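Scarecrow-like protein 3 (Arabidopsis thaliana, PDB 6KPB) probably acts as a GRAS-family transcription factor in plant development and binds zinc finger proteins of the IDD family, among them JACKDAW/IDD10. Local coordinates at residues A[349-354]-A[414-419]; A[361-366]-A[402-407]; A[368-373]-A[470-475]; A[431-436]-A[462-467]. All blocks are in the same frame, centred on the assembly; numbering follows the deposited sequence.

From the N terminus, the end of strand 345-351 and the loop after it, 349-354, open contact 1. The chain then enters helix 360-381, which supplies 361-366 for contact 2 and 368-373 for contact 3. The first loop to close is contact 2, when 402-407 of helix 387-406 comes back and joins the two helices; it is nested inside contact 1, which closes at 414-419, ahead of helix 419-428. Contact 4, in series with contact 1 and nested inside contact 3, ties the residues after strand 431-434 to strand 464-469. Contact 3 closes last, at 470-475, crosses both contacts 1 and 2, and joins helix 360-381 to strand 472-482.

Contact 1. Residues A[349-354]-A[414-419]; sequences TEQDSD and ERHEKL
Q351 lays its side chain over one face of the H416 ring, and this is the tightly packed half of the contact. Amide and imidazole planes are only 13° apart, Q351 CD is 3.5 Å from H416 NE2 near the rim, and Q351 CG sits over the ring centre in a CH-pi contact. The opposite face is covered by the carbonyl oxygen of E414. H416 NE2 gives its hydrogen, nearly in the ring plane, to E414 OE2 at 2.9 Å, and that oxygen is met from above its carboxylate plane. This bond and H355, on H416 ND1, fix the rotation of the ring.

Further along, D352 OD1 takes two donors from opposite faces of its carboxylate: L419 N at 3.1 Å, in the first turn of helix 419-428, and K418 NZ at 2.9 Å in a salt bridge. K418 reaches it by bending at chi3 and chi4, and NZ also makes a weak bond to D352 O. A carboxylate at this helix start would be expected to be stabilised electrostatically. The looser, solvent side is at exposed D354, whose backbone N lies 3.9 Å from K418 CG while its side chain stays farther off.

The contact lies between sheet and helices: D352 pairs through its backbone with L474 of strand 472-482, L419 packs on C464 and V466 of strand 464-469, and H416 rests on I404 of helix 387-406.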
loop_
_atom_site.group_PDB
_atom_site.type_symbol
_atom_site.label_atom_id
_atom_site.label_comp_id
_atom_site.label_asym_id
_atom_site.label_seq_id
_atom_site.Cartn_x
_atom_site.Cartn_y
_atom_site.Cartn_z
ATOM N N THR A 349 -2.688 -25.236 18.534
ATOM C CA THR A 349 -3.301 -23.999 18.999
ATOM C C THR A 349 -4.169 -23.458 17.871
ATOM O O THR A 349 -3.672 -23.213 16.767
ATOM C CB THR A 349 -2.248 -22.971 19.415
ATOM O OG1 THR A 349 -1.474 -23.490 20.503
ATOM C CG2 THR A 349 -2.916 -21.675 19.854
ATOM N N GLU A 350 -5.459 -23.284 18.148
ATOM C CA GLU A 350 -6.418 -22.884 17.130
ATOM C C GLU A 350 -7.401 -21.880 17.709
ATOM O O GLU A 350 -7.629 -21.833 18.922
ATOM C CB GLU A 350 -7.185 -24.091 16.572
ATOM C CG GLU A 350 -6.535 -24.744 15.369
ATOM C CD GLU A 350 -6.496 -23.821 14.167
ATOM O OE1 GLU A 350 -5.524 -23.899 13.386
ATOM O OE2 GLU A 350 -7.437 -23.015 14.010
ATOM N N GLN A 351 -7.982 -21.074 16.823
ATOM C CA GLN A 351 -9.119 -20.252 17.208
ATOM C C GLN A 351 -10.269 -21.145 17.654
ATOM O O GLN A 351 -10.476 -22.235 17.113
ATOM C CB GLN A 351 -9.571 -19.363 16.046
ATOM C CG GLN A 351 -8.712 -18.129 15.802
ATOM C CD GLN A 351 -7.557 -18.396 14.858
ATOM O OE1 GLN A 351 -7.231 -19.547 14.565
ATOM N NE2 GLN A 351 -6.936 -17.330 14.371
ATOM N N ASP A 352 -11.015 -20.684 18.650
ATOM C CA ASP A 352 -12.139 -21.436 19.188
ATOM C C ASP A 352 -13.430 -20.672 18.907
ATOM O O ASP A 352 -14.088 -20.158 19.815
ATOM C CB ASP A 352 -11.956 -21.689 20.684
ATOM C CG ASP A 352 -12.772 -22.866 21.175
ATOM O OD1 ASP A 352 -13.747 -23.239 20.491
ATOM O OD2 ASP A 352 -12.422 -23.439 22.228
ATOM N N SER A 353 -13.792 -20.603 17.629
ATOM C CA SER A 353 -15.011 -19.936 17.205
ATOM C C SER A 353 -15.498 -20.580 15.917
ATOM O O SER A 353 -14.699 -21.009 15.083
ATOM C CB SER A 353 -14.793 -18.433 16.992
ATOM O OG SER A 353 -14.312 -17.812 18.170
ATOM N N ASP A 354 -16.819 -20.648 15.763
ATOM C CA ASP A 354 -17.416 -21.173 14.537
ATOM C C ASP A 354 -17.484 -20.041 13.522
ATOM O O ASP A 354 -18.466 -19.301 13.442
ATOM C CB ASP A 354 -18.792 -21.765 14.809
ATOM C CG ASP A 354 -19.366 -22.488 13.601
ATOM O OD1 ASP A 354 -18.664 -22.588 12.571
ATOM O OD2 ASP A 354 -20.519 -22.957 13.682
ATOM N N GLU A 414 -9.243 -18.454 6.586
ATOM C CA GLU A 414 -9.543 -18.267 8.006
ATOM C C GLU A 414 -10.844 -18.981 8.385
ATOM O O GLU A 414 -11.821 -18.379 8.826
ATOM C CB GLU A 414 -9.610 -16.781 8.335
ATOM C CG GLU A 414 -8.284 -16.046 8.205
ATOM C CD GLU A 414 -7.209 -16.626 9.104
ATOM O OE1 GLU A 414 -6.346 -17.376 8.598
ATOM O OE2 GLU A 414 -7.234 -16.342 10.320
ATOM N N ARG A 415 -10.833 -20.304 8.213
ATOM C CA ARG A 415 -12.004 -21.134 8.497
ATOM C C ARG A 415 -11.891 -21.669 9.923
ATOM O O ARG A 415 -11.585 -22.839 10.169
ATOM C CB ARG A 415 -12.127 -22.253 7.471
ATOM C CG ARG A 415 -12.394 -21.754 6.061
ATOM C CD ARG A 415 -12.421 -22.890 5.056
ATOM N NE ARG A 415 -12.927 -22.450 3.760
ATOM C CZ ARG A 415 -14.200 -22.539 3.390
ATOM N NH1 ARG A 415 -15.095 -23.059 4.217
ATOM N NH2 ARG A 415 -14.578 -22.112 2.192
ATOM N N HIS A 416 -12.154 -20.782 10.877
ATOM C CA HIS A 416 -12.049 -21.137 12.284
ATOM C C HIS A 416 -13.213 -22.029 12.699
ATOM O O HIS A 416 -14.361 -21.806 12.305
ATOM C CB HIS A 416 -12.019 -19.873 13.144
ATOM C CG HIS A 416 -11.020 -18.854 12.687
ATOM N ND1 HIS A 416 -11.220 -17.498 12.833
ATOM C CD2 HIS A 416 -9.815 -18.994 12.084
ATOM C CE1 HIS A 416 -10.182 -16.845 12.340
ATOM N NE2 HIS A 416 -9.315 -17.730 11.880
ATOM N N GLU A 417 -12.911 -23.050 13.500
ATOM C CA GLU A 417 -13.928 -23.937 14.043
ATOM C C GLU A 417 -13.646 -24.163 15.522
ATOM O O GLU A 417 -12.545 -23.900 16.011
ATOM C CB GLU A 417 -13.980 -25.272 13.285
ATOM C CG GLU A 417 -14.424 -25.137 11.833
ATOM C CD GLU A 417 -14.767 -26.472 11.198
ATOM O OE1 GLU A 417 -14.211 -27.502 11.635
ATOM O OE2 GLU A 417 -15.600 -26.490 10.266
ATOM N N LYS A 418 -14.660 -24.647 16.235
ATOM C CA LYS A 418 -14.539 -24.801 17.676
ATOM C C LYS A 418 -13.717 -26.041 18.027
ATOM O O LYS A 418 -13.433 -26.899 17.187
ATOM C CB LYS A 418 -15.918 -24.869 18.334
ATOM C CG LYS A 418 -16.685 -23.555 18.302
ATOM C CD LYS A 418 -17.637 -23.438 19.483
ATOM C CE LYS A 418 -16.894 -23.104 20.769
ATOM N NZ LYS A 418 -16.246 -21.763 20.708
ATOM N N LEU A 419 -13.340 -26.122 19.307
ATOM C CA LEU A 419 -12.450 -27.182 19.769
ATOM C C LEU A 419 -13.084 -28.559 19.613
ATOM O O LEU A 419 -12.394 -29.534 19.289
ATOM C CB LEU A 419 -12.067 -26.931 21.229
ATOM C CG LEU A 419 -11.361 -28.050 21.995
ATOM C CD1 LEU A 419 -9.995 -28.346 21.396
ATOM C CD2 LEU A 419 -11.242 -27.690 23.470
#

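Contact 2. Residues A[361-366]-A[402-407]; sequences MERLLE and KNIISC
R363 and L364 of helix 360-381 meet I404 and I405 of helix 387-406, in an antiparallel helical hairpin whose local axes run at 149° and approach to 9.7 Å. R363 does the polar work. The bend at chi3 (-61°) turns its NE toward the other helix. NE then donates to I404 O at 3.0 Å in a fairly straight bond (160°), with the oxygen at the edge of the guanidinium and almost in its plane. NH2 adds a weak bond to the same oxygen, so one carbonyl is gripped twice by one side chain. The guanidinium has further partners nearby: NH2 forms a salt bridge with E408 and NH1 bonds to G357 O, which should limit its freedom to turn.

Beside the arginine the contact is apolar. I404 CG2, anti to its own backbone N, touches R363 CB at 4.0 Å. L364 and I405 are buried, and helix 92-109 closes over them, with F100 against L364, and A103 and L104 against I405. The L364 and I405 side chains approach at a slant, with L364 CD1 4.1 Å from I405 CD1. The chi2 of I405 (-63°) carries CD1 toward the backbone of the facing helix, where it lies 3.9 Å from L364 CA.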
loop_
_atom_site.group_PDB
_atom_site.type_symbol
_atom_site.label_atom_id
_atom_site.label_comp_id
_atom_site.label_asym_id
_atom_site.label_seq_id
_atom_site.Cartn_x
_atom_site.Cartn_y
_atom_site.Cartn_z
ATOM N N MET A 361 -24.517 -14.866 6.505
ATOM C CA MET A 361 -25.129 -14.365 7.733
ATOM C C MET A 361 -24.671 -15.162 8.946
ATOM O O MET A 361 -24.502 -14.603 10.037
ATOM C CB MET A 361 -26.653 -14.404 7.610
ATOM C CG MET A 361 -27.379 -13.679 8.729
ATOM S SD MET A 361 -26.959 -11.926 8.797
ATOM C CE MET A 361 -27.451 -11.403 7.157
ATOM N N GLU A 362 -24.469 -16.470 8.775
ATOM C CA GLU A 362 -23.940 -17.298 9.855
ATOM C C GLU A 362 -22.584 -16.782 10.320
ATOM O O GLU A 362 -22.391 -16.468 11.500
ATOM C CB GLU A 362 -23.824 -18.751 9.394
ATOM C CG GLU A 362 -25.131 -19.516 9.336
ATOM C CD GLU A 362 -24.959 -20.890 8.718
ATOM O OE1 GLU A 362 -24.055 -21.048 7.870
ATOM O OE2 GLU A 362 -25.718 -21.812 9.082
ATOM N N ARG A 363 -21.628 -16.688 9.393
ATOM C CA ARG A 363 -20.281 -16.264 9.752
ATOM C C ARG A 363 -20.255 -14.824 10.245
ATOM O O ARG A 363 -19.453 -14.489 11.121
ATOM C CB ARG A 363 -19.344 -16.440 8.558
ATOM C CG ARG A 363 -19.409 -17.828 7.943
ATOM C CD ARG A 363 -18.213 -18.108 7.052
ATOM N NE ARG A 363 -18.118 -17.171 5.938
ATOM C CZ ARG A 363 -18.819 -17.275 4.813
ATOM N NH1 ARG A 363 -19.676 -18.274 4.651
ATOM N NH2 ARG A 363 -18.660 -16.379 3.848
ATOM N N LEU A 364 -21.125 -13.967 9.708
ATOM C CA LEU A 364 -21.163 -12.582 10.161
ATOM C C LEU A 364 -21.635 -12.483 11.606
ATOM O O LEU A 364 -21.080 -11.708 12.393
ATOM C CB LEU A 364 -22.064 -11.750 9.249
ATOM C CG LEU A 364 -22.280 -10.304 9.697
ATOM C CD1 LEU A 364 -20.952 -9.575 9.792
ATOM C CD2 LEU A 364 -23.220 -9.579 8.756
ATOM N N LEU A 365 -22.654 -13.261 11.975
ATOM C CA LEU A 365 -23.186 -13.189 13.333
ATOM C C LEU A 365 -22.143 -13.618 14.358
ATOM O O LEU A 365 -21.905 -12.917 15.347
ATOM C CB LEU A 365 -24.444 -14.049 13.453
ATOM C CG LEU A 365 -25.725 -13.428 12.893
ATOM C CD1 LEU A 365 -26.908 -14.363 13.079
ATOM C CD2 LEU A 365 -25.991 -12.083 13.553
ATOM N N GLU A 366 -21.503 -14.767 14.133
ATOM C CA GLU A 366 -20.541 -15.276 15.105
ATOM C C GLU A 366 -19.278 -14.424 15.139
ATOM O O GLU A 366 -18.781 -14.080 16.217
ATOM C CB GLU A 366 -20.206 -16.736 14.799
ATOM C CG GLU A 366 -21.205 -17.721 15.379
ATOM C CD GLU A 366 -21.347 -17.579 16.883
ATOM O OE1 GLU A 366 -20.347 -17.794 17.600
ATOM O OE2 GLU A 366 -22.456 -17.238 17.347
ATOM N N LYS A 402 -11.901 -9.613 6.957
ATOM C CA LYS A 402 -12.076 -9.480 5.514
ATOM C C LYS A 402 -12.081 -10.839 4.825
ATOM O O LYS A 402 -12.880 -11.079 3.913
ATOM C CB LYS A 402 -10.974 -8.589 4.940
ATOM C CG LYS A 402 -10.925 -8.531 3.424
ATOM C CD LYS A 402 -9.929 -7.481 2.952
ATOM C CE LYS A 402 -8.862 -8.080 2.051
ATOM N NZ LYS A 402 -7.906 -7.043 1.565
ATOM N N ASN A 403 -11.204 -11.748 5.257
ATOM C CA ASN A 403 -11.138 -13.061 4.627
ATOM C C ASN A 403 -12.348 -13.917 4.978
ATOM O O ASN A 403 -12.815 -14.700 4.144
ATOM C CB ASN A 403 -9.846 -13.771 5.032
ATOM C CG ASN A 403 -9.626 -15.061 4.266
ATOM O OD1 ASN A 403 -9.790 -16.155 4.806
ATOM N ND2 ASN A 403 -9.261 -14.938 2.995
ATOM N N ILE A 404 -12.870 -13.779 6.199
ATOM C CA ILE A 404 -14.039 -14.554 6.601
ATOM C C ILE A 404 -15.285 -14.099 5.850
ATOM O O ILE A 404 -16.150 -14.917 5.513
ATOM C CB ILE A 404 -14.234 -14.456 8.127
ATOM C CG1 ILE A 404 -13.094 -15.165 8.863
ATOM C CG2 ILE A 404 -15.576 -15.037 8.546
ATOM C CD1 ILE A 404 -13.058 -14.874 10.347
ATOM N N ILE A 405 -15.394 -12.808 5.552
ATOM C CA ILE A 405 -16.640 -12.228 5.067
ATOM C C ILE A 405 -16.664 -12.111 3.548
ATOM O O ILE A 405 -17.704 -12.329 2.924
ATOM C CB ILE A 405 -16.879 -10.859 5.738
ATOM C CG1 ILE A 405 -17.035 -11.027 7.251
ATOM C CG2 ILE A 405 -18.105 -10.174 5.155
ATOM C CD1 ILE A 405 -18.233 -11.860 7.652
ATOM N N SER A 406 -15.532 -11.782 2.928
ATOM C CA SER A 406 -15.509 -11.449 1.509
ATOM C C SER A 406 -14.941 -12.548 0.619
ATOM O O SER A 406 -14.979 -12.403 -0.606
ATOM C CB SER A 406 -14.716 -10.158 1.286
ATOM O OG SER A 406 -13.327 -10.373 1.466
ATOM N N CYS A 407 -14.421 -13.634 1.183
ATOM C CA CYS A 407 -13.797 -14.684 0.391
ATOM C C CYS A 407 -14.617 -15.968 0.437
ATOM O O CYS A 407 -15.429 -16.188 1.340
ATOM C CB CYS A 407 -12.369 -14.962 0.871
ATOM S SG CYS A 407 -11.198 -13.632 0.514
#

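Contact 3. Residues A[368-373]-A[470-475]; sequences LYTYAA and QDRPLY
Helix 360-381 packs across the first residues of strand 472-482, and R472 bridges the two by reaching over Y369 and T370. The local axes are close to perpendicular, 82° apart with 8.8 Å at closest approach, and the long side chain of R472 covers most of the ground. R472 starts with CG anti to its backbone N (chi1 -176°), bends at chi2, and is extended from there to the guanidinium. At the far end NH2 donates to T370 OG1 at 3.1 Å, in a fairly straight bond lying close to the guanidinium plane. Over one face of that plane, toward the rim, sits Y369 CB, 3.4 Å from R472 NH1. The tyrosine ring is turned nearly parallel to the guanidinium, but it is the CB that carries the touch.

A second partner holds R472: NH2 also makes a salt bridge to E366, one turn earlier on the same helix. T370 OG1 is a busy oxygen too, bonded to H355 NE2 and S353 OG as well as to the arginine.

Two residues into the strand, L474 and Y475 both face I467 of strand 464-469, a classic beta bulge. From the bulge, L474 CD2 comes to 4.4 Å from T370 CG2 and 4.5 Å from A373 CB, while the arginine stem closes the same patch with R472 CG 3.9 Å from A373 CB. On this helix, Y369 and A372 also pack against apolar side chains of the bound peptide, which puts the contact beside the peptide-binding surface of the GRAS domain.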
loop_
_atom_site.group_PDB
_atom_site.type_symbol
_atom_site.label_atom_id
_atom_site.label_comp_id
_atom_site.label_asym_id
_atom_site.label_seq_id
_atom_site.Cartn_x
_atom_site.Cartn_y
_atom_site.Cartn_z
ATOM N N LEU A 368 -18.903 -11.353 14.479
ATOM C CA LEU A 368 -19.172 -10.091 15.162
ATOM C C LEU A 368 -18.981 -10.234 16.666
ATOM O O LEU A 368 -18.401 -9.355 17.312
ATOM C CB LEU A 368 -20.585 -9.605 14.844
ATOM C CG LEU A 368 -20.756 -8.735 13.595
ATOM C CD1 LEU A 368 -22.219 -8.383 13.379
ATOM C CD2 LEU A 368 -19.910 -7.476 13.708
ATOM N N TYR A 369 -19.448 -11.345 17.239
ATOM C CA TYR A 369 -19.295 -11.556 18.675
ATOM C C TYR A 369 -17.844 -11.828 19.048
ATOM O O TYR A 369 -17.357 -11.328 20.069
ATOM C CB TYR A 369 -20.192 -12.702 19.138
ATOM C CG TYR A 369 -21.637 -12.307 19.339
ATOM C CD1 TYR A 369 -22.081 -11.828 20.564
ATOM C CD2 TYR A 369 -22.556 -12.413 18.305
ATOM C CE1 TYR A 369 -23.402 -11.466 20.754
ATOM C CE2 TYR A 369 -23.878 -12.052 18.483
ATOM C CZ TYR A 369 -24.296 -11.579 19.709
ATOM O OH TYR A 369 -25.611 -11.220 19.891
ATOM N N THR A 370 -17.137 -12.619 18.236
ATOM C CA THR A 370 -15.755 -12.962 18.557
ATOM C C THR A 370 -14.864 -11.727 18.540
ATOM O O THR A 370 -14.139 -11.457 19.506
ATOM C CB THR A 370 -15.229 -14.014 17.576
ATOM O OG1 THR A 370 -16.020 -15.205 17.673
ATOM C CG2 THR A 370 -13.777 -14.349 17.885
ATOM N N TYR A 371 -14.910 -10.958 17.453
ATOM C CA TYR A 371 -14.020 -9.812 17.326
ATOM C C TYR A 371 -14.478 -8.616 18.147
ATOM O O TYR A 371 -13.663 -7.731 18.426
ATOM C CB TYR A 371 -13.865 -9.435 15.853
ATOM C CG TYR A 371 -13.072 -10.466 15.086
ATOM C CD1 TYR A 371 -11.682 -10.443 15.090
ATOM C CD2 TYR A 371 -13.707 -11.484 14.390
ATOM C CE1 TYR A 371 -10.950 -11.394 14.404
ATOM C CE2 TYR A 371 -12.985 -12.439 13.702
ATOM C CZ TYR A 371 -11.607 -12.389 13.713
ATOM O OH TYR A 371 -10.884 -13.340 13.028
ATOM N N ALA A 372 -15.750 -8.567 18.549
ATOM C CA ALA A 372 -16.159 -7.570 19.531
ATOM C C ALA A 372 -15.430 -7.787 20.848
ATOM O O ALA A 372 -15.044 -6.825 21.522
ATOM C CB ALA A 372 -17.672 -7.612 19.745
ATOM N N ALA A 373 -15.226 -9.051 21.224
ATOM C CA ALA A 373 -14.457 -9.356 22.425
ATOM C C ALA A 373 -12.988 -8.992 22.242
ATOM O O ALA A 373 -12.383 -8.356 23.113
ATOM C CB ALA A 373 -14.609 -10.835 22.781
ATOM N N GLN A 470 -13.196 -12.419 29.170
ATOM C CA GLN A 470 -14.435 -12.448 29.938
ATOM C C GLN A 470 -15.035 -13.846 29.862
ATOM O O GLN A 470 -14.439 -14.808 30.357
ATOM C CB GLN A 470 -15.424 -11.393 29.434
ATOM C CG GLN A 470 -14.847 -9.984 29.314
ATOM C CD GLN A 470 -14.583 -9.327 30.659
ATOM O OE1 GLN A 470 -13.712 -9.756 31.417
ATOM N NE2 GLN A 470 -15.338 -8.275 30.960
ATOM N N ASP A 471 -16.198 -13.978 29.230
ATOM C CA ASP A 471 -16.833 -15.275 29.032
ATOM C C ASP A 471 -16.714 -15.785 27.603
ATOM O O ASP A 471 -17.200 -16.881 27.310
ATOM C CB ASP A 471 -18.313 -15.207 29.426
ATOM C CG ASP A 471 -18.517 -15.159 30.929
ATOM O OD1 ASP A 471 -17.514 -15.197 31.672
ATOM O OD2 ASP A 471 -19.685 -15.086 31.366
ATOM N N ARG A 472 -16.078 -15.027 26.712
ATOM C CA ARG A 472 -16.043 -15.376 25.298
ATOM C C ARG A 472 -14.819 -16.229 24.997
ATOM O O ARG A 472 -13.690 -15.777 25.237
ATOM C CB ARG A 472 -16.019 -14.123 24.441
ATOM C CG ARG A 472 -16.088 -14.393 22.949
ATOM C CD ARG A 472 -17.475 -14.851 22.540
ATOM N NE ARG A 472 -17.532 -15.232 21.131
ATOM C CZ ARG A 472 -18.655 -15.512 20.478
ATOM N NH1 ARG A 472 -19.822 -15.446 21.104
ATOM N NH2 ARG A 472 -18.612 -15.851 19.198
ATOM N N PRO A 473 -14.983 -17.447 24.482
ATOM C CA PRO A 473 -13.814 -18.239 24.081
ATOM C C PRO A 473 -13.110 -17.617 22.886
ATOM O O PRO A 473 -13.745 -17.064 21.984
ATOM C CB PRO A 473 -14.413 -19.605 23.725
ATOM C CG PRO A 473 -15.759 -19.627 24.382
ATOM C CD PRO A 473 -16.235 -18.209 24.366
ATOM N N LEU A 474 -11.783 -17.716 22.884
ATOM C CA LEU A 474 -10.961 -17.141 21.826
ATOM C C LEU A 474 -10.058 -18.167 21.162
ATOM O O LEU A 474 -10.069 -18.286 19.930
ATOM C CB LEU A 474 -10.116 -15.985 22.384
ATOM C CG LEU A 474 -10.877 -14.771 22.918
ATOM C CD1 LEU A 474 -9.906 -13.728 23.445
ATOM C CD2 LEU A 474 -11.778 -14.179 21.841
ATOM N N TYR A 475 -9.266 -18.907 21.935
ATOM C CA TYR A 475 -8.335 -19.873 21.375
ATOM C C TYR A 475 -8.306 -21.118 22.247
ATOM O O TYR A 475 -8.610 -21.070 23.442
ATOM C CB TYR A 475 -6.917 -19.301 21.256
ATOM C CG TYR A 475 -6.806 -18.065 20.398
ATOM C CD1 TYR A 475 -7.033 -16.804 20.931
ATOM C CD2 TYR A 475 -6.460 -18.157 19.056
ATOM C CE1 TYR A 475 -6.925 -15.669 20.152
ATOM C CE2 TYR A 475 -6.349 -17.028 18.268
ATOM C CZ TYR A 475 -6.583 -15.787 18.821
ATOM O OH TYR A 475 -6.473 -14.663 18.035
#

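Contact 4. Residues A[431-436]-A[462-467]; sequences FGNVPL and SGCAVI
L436 and G463 make the single hydrogen bond between 431-436 and 462-467: L436 N donates to G463 O at 3.0 Å, with 163° at the hydrogen. The same oxygen receives a CA-H...O contact from P435 CA at 3.4 Å, so two successive residues converge on one carbonyl.

Of the polar side chains, N433 does most. Its CG is anti to the backbone N (chi1 177°), and from there ND2 comes to 3.8 Å from C464 SG. OD1 lies 3.3 Å from S462 O, two acceptors side by side, which is not a bonded arrangement.

Van der Waals packing completes the contact. L436 CD1 meets A465 CB at 3.8 Å, on the side where L152 and M441 cover both residues, and P435 CB rests 3.8 Å from G463 CA.

G463 sits in the turn between strands 456-461 and 464-469 with a positive phi of 73°, and N433 OD1 and P435 CB fill the region that a CB there would enter. Strands 431-434 and 464-469 each pair antiparallel with strand 472-482; the chemistry implies that, beyond this, one backbone bond, packing around G463 and L436 on A465 tie the residues following 431-434 to the start of strand 464-469.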
loop_
_atom_site.group_PDB
_atom_site.type_symbol
_atom_site.label_atom_id
_atom_site.label_comp_id
_atom_site.label_asym_id
_atom_site.label_seq_id
_atom_site.Cartn_x
_atom_site.Cartn_y
_atom_site.Cartn_z
ATOM N N PHE A 431 -5.055 -39.911 16.277
ATOM C CA PHE A 431 -4.379 -39.312 17.416
ATOM C C PHE A 431 -5.200 -39.504 18.684
ATOM O O PHE A 431 -6.434 -39.488 18.650
ATOM C CB PHE A 431 -4.126 -37.820 17.183
ATOM C CG PHE A 431 -3.147 -37.535 16.079
ATOM C CD1 PHE A 431 -1.791 -37.453 16.343
ATOM C CD2 PHE A 431 -3.584 -37.343 14.778
ATOM C CE1 PHE A 431 -0.887 -37.188 15.332
ATOM C CE2 PHE A 431 -2.686 -37.078 13.762
ATOM C CZ PHE A 431 -1.335 -37.000 14.039
ATOM N N GLY A 432 -4.505 -39.692 19.800
ATOM C CA GLY A 432 -5.128 -39.767 21.113
ATOM C C GLY A 432 -4.789 -38.519 21.910
ATOM O O GLY A 432 -3.655 -38.035 21.867
ATOM N N ASN A 433 -5.777 -38.007 22.639
ATOM C CA ASN A 433 -5.577 -36.778 23.392
ATOM C C ASN A 433 -4.656 -37.011 24.580
ATOM O O ASN A 433 -4.780 -38.003 25.304
ATOM C CB ASN A 433 -6.915 -36.217 23.870
ATOM C CG ASN A 433 -6.751 -34.976 24.728
ATOM O OD1 ASN A 433 -7.118 -34.966 25.903
ATOM N ND2 ASN A 433 -6.183 -33.927 24.148
ATOM N N VAL A 434 -3.718 -36.090 24.773
ATOM C CA VAL A 434 -2.833 -36.086 25.929
ATOM C C VAL A 434 -3.219 -34.886 26.790
ATOM O O VAL A 434 -2.936 -33.738 26.413
ATOM C CB VAL A 434 -1.356 -36.029 25.519
ATOM C CG1 VAL A 434 -0.456 -36.118 26.745
ATOM C CG2 VAL A 434 -1.038 -37.148 24.546
ATOM N N PRO A 435 -3.879 -35.094 27.929
ATOM C CA PRO A 435 -4.333 -33.957 28.736
ATOM C C PRO A 435 -3.167 -33.088 29.184
ATOM O O PRO A 435 -2.089 -33.582 29.516
ATOM C CB PRO A 435 -5.032 -34.624 29.928
ATOM C CG PRO A 435 -4.494 -36.024 29.961
ATOM C CD PRO A 435 -4.237 -36.386 28.534
ATOM N N LEU A 436 -3.391 -31.778 29.163
ATOM C CA LEU A 436 -2.373 -30.841 29.605
ATOM C C LEU A 436 -2.145 -30.976 31.105
ATOM O O LEU A 436 -3.055 -31.318 31.866
ATOM C CB LEU A 436 -2.782 -29.412 29.255
ATOM C CG LEU A 436 -2.951 -29.129 27.760
ATOM C CD1 LEU A 436 -3.440 -27.709 27.517
ATOM C CD2 LEU A 436 -1.645 -29.381 27.023
ATOM N N SER A 462 -11.875 -31.220 28.707
ATOM C CA SER A 462 -11.460 -32.542 28.237
ATOM C C SER A 462 -9.952 -32.597 27.986
ATOM O O SER A 462 -9.491 -32.963 26.904
ATOM C CB SER A 462 -12.241 -32.942 26.982
ATOM O OG SER A 462 -13.638 -32.910 27.216
ATOM N N GLY A 463 -9.180 -32.226 29.007
ATOM C CA GLY A 463 -7.735 -32.230 28.893
ATOM C C GLY A 463 -7.147 -31.124 28.046
ATOM O O GLY A 463 -5.939 -31.141 27.788
ATOM N N CYS A 464 -7.955 -30.163 27.608
ATOM C CA CYS A 464 -7.492 -29.071 26.767
ATOM C C CYS A 464 -7.734 -27.740 27.465
ATOM O O CYS A 464 -8.497 -27.647 28.432
ATOM C CB CYS A 464 -8.195 -29.087 25.405
ATOM S SG CYS A 464 -8.137 -30.690 24.572
ATOM N N ALA A 465 -7.072 -26.704 26.961
ATOM C CA ALA A 465 -7.168 -25.362 27.511
ATOM C C ALA A 465 -7.907 -24.454 26.539
ATOM O O ALA A 465 -7.688 -24.518 25.326
ATOM C CB ALA A 465 -5.781 -24.789 27.804
ATOM N N VAL A 466 -8.782 -23.610 27.077
ATOM C CA VAL A 466 -9.535 -22.638 26.294
ATOM C C VAL A 466 -9.254 -21.257 26.866
ATOM O O VAL A 466 -9.604 -20.972 28.018
ATOM C CB VAL A 466 -11.042 -22.940 26.301
ATOM C CG1 VAL A 466 -11.803 -21.843 25.570
ATOM C CG2 VAL A 466 -11.312 -24.297 25.669
ATOM N N ILE A 467 -8.622 -20.403 26.067
ATOM C CA ILE A 467 -8.287 -19.047 26.486
ATOM C C ILE A 467 -9.474 -18.144 26.179
ATOM O O ILE A 467 -9.860 -17.986 25.015
ATOM C CB ILE A 467 -7.016 -18.546 25.787
ATOM C CG1 ILE A 467 -5.887 -19.565 25.943
ATOM C CG2 ILE A 467 -6.595 -17.205 26.359
ATOM C CD1 ILE A 467 -4.632 -19.207 25.178
#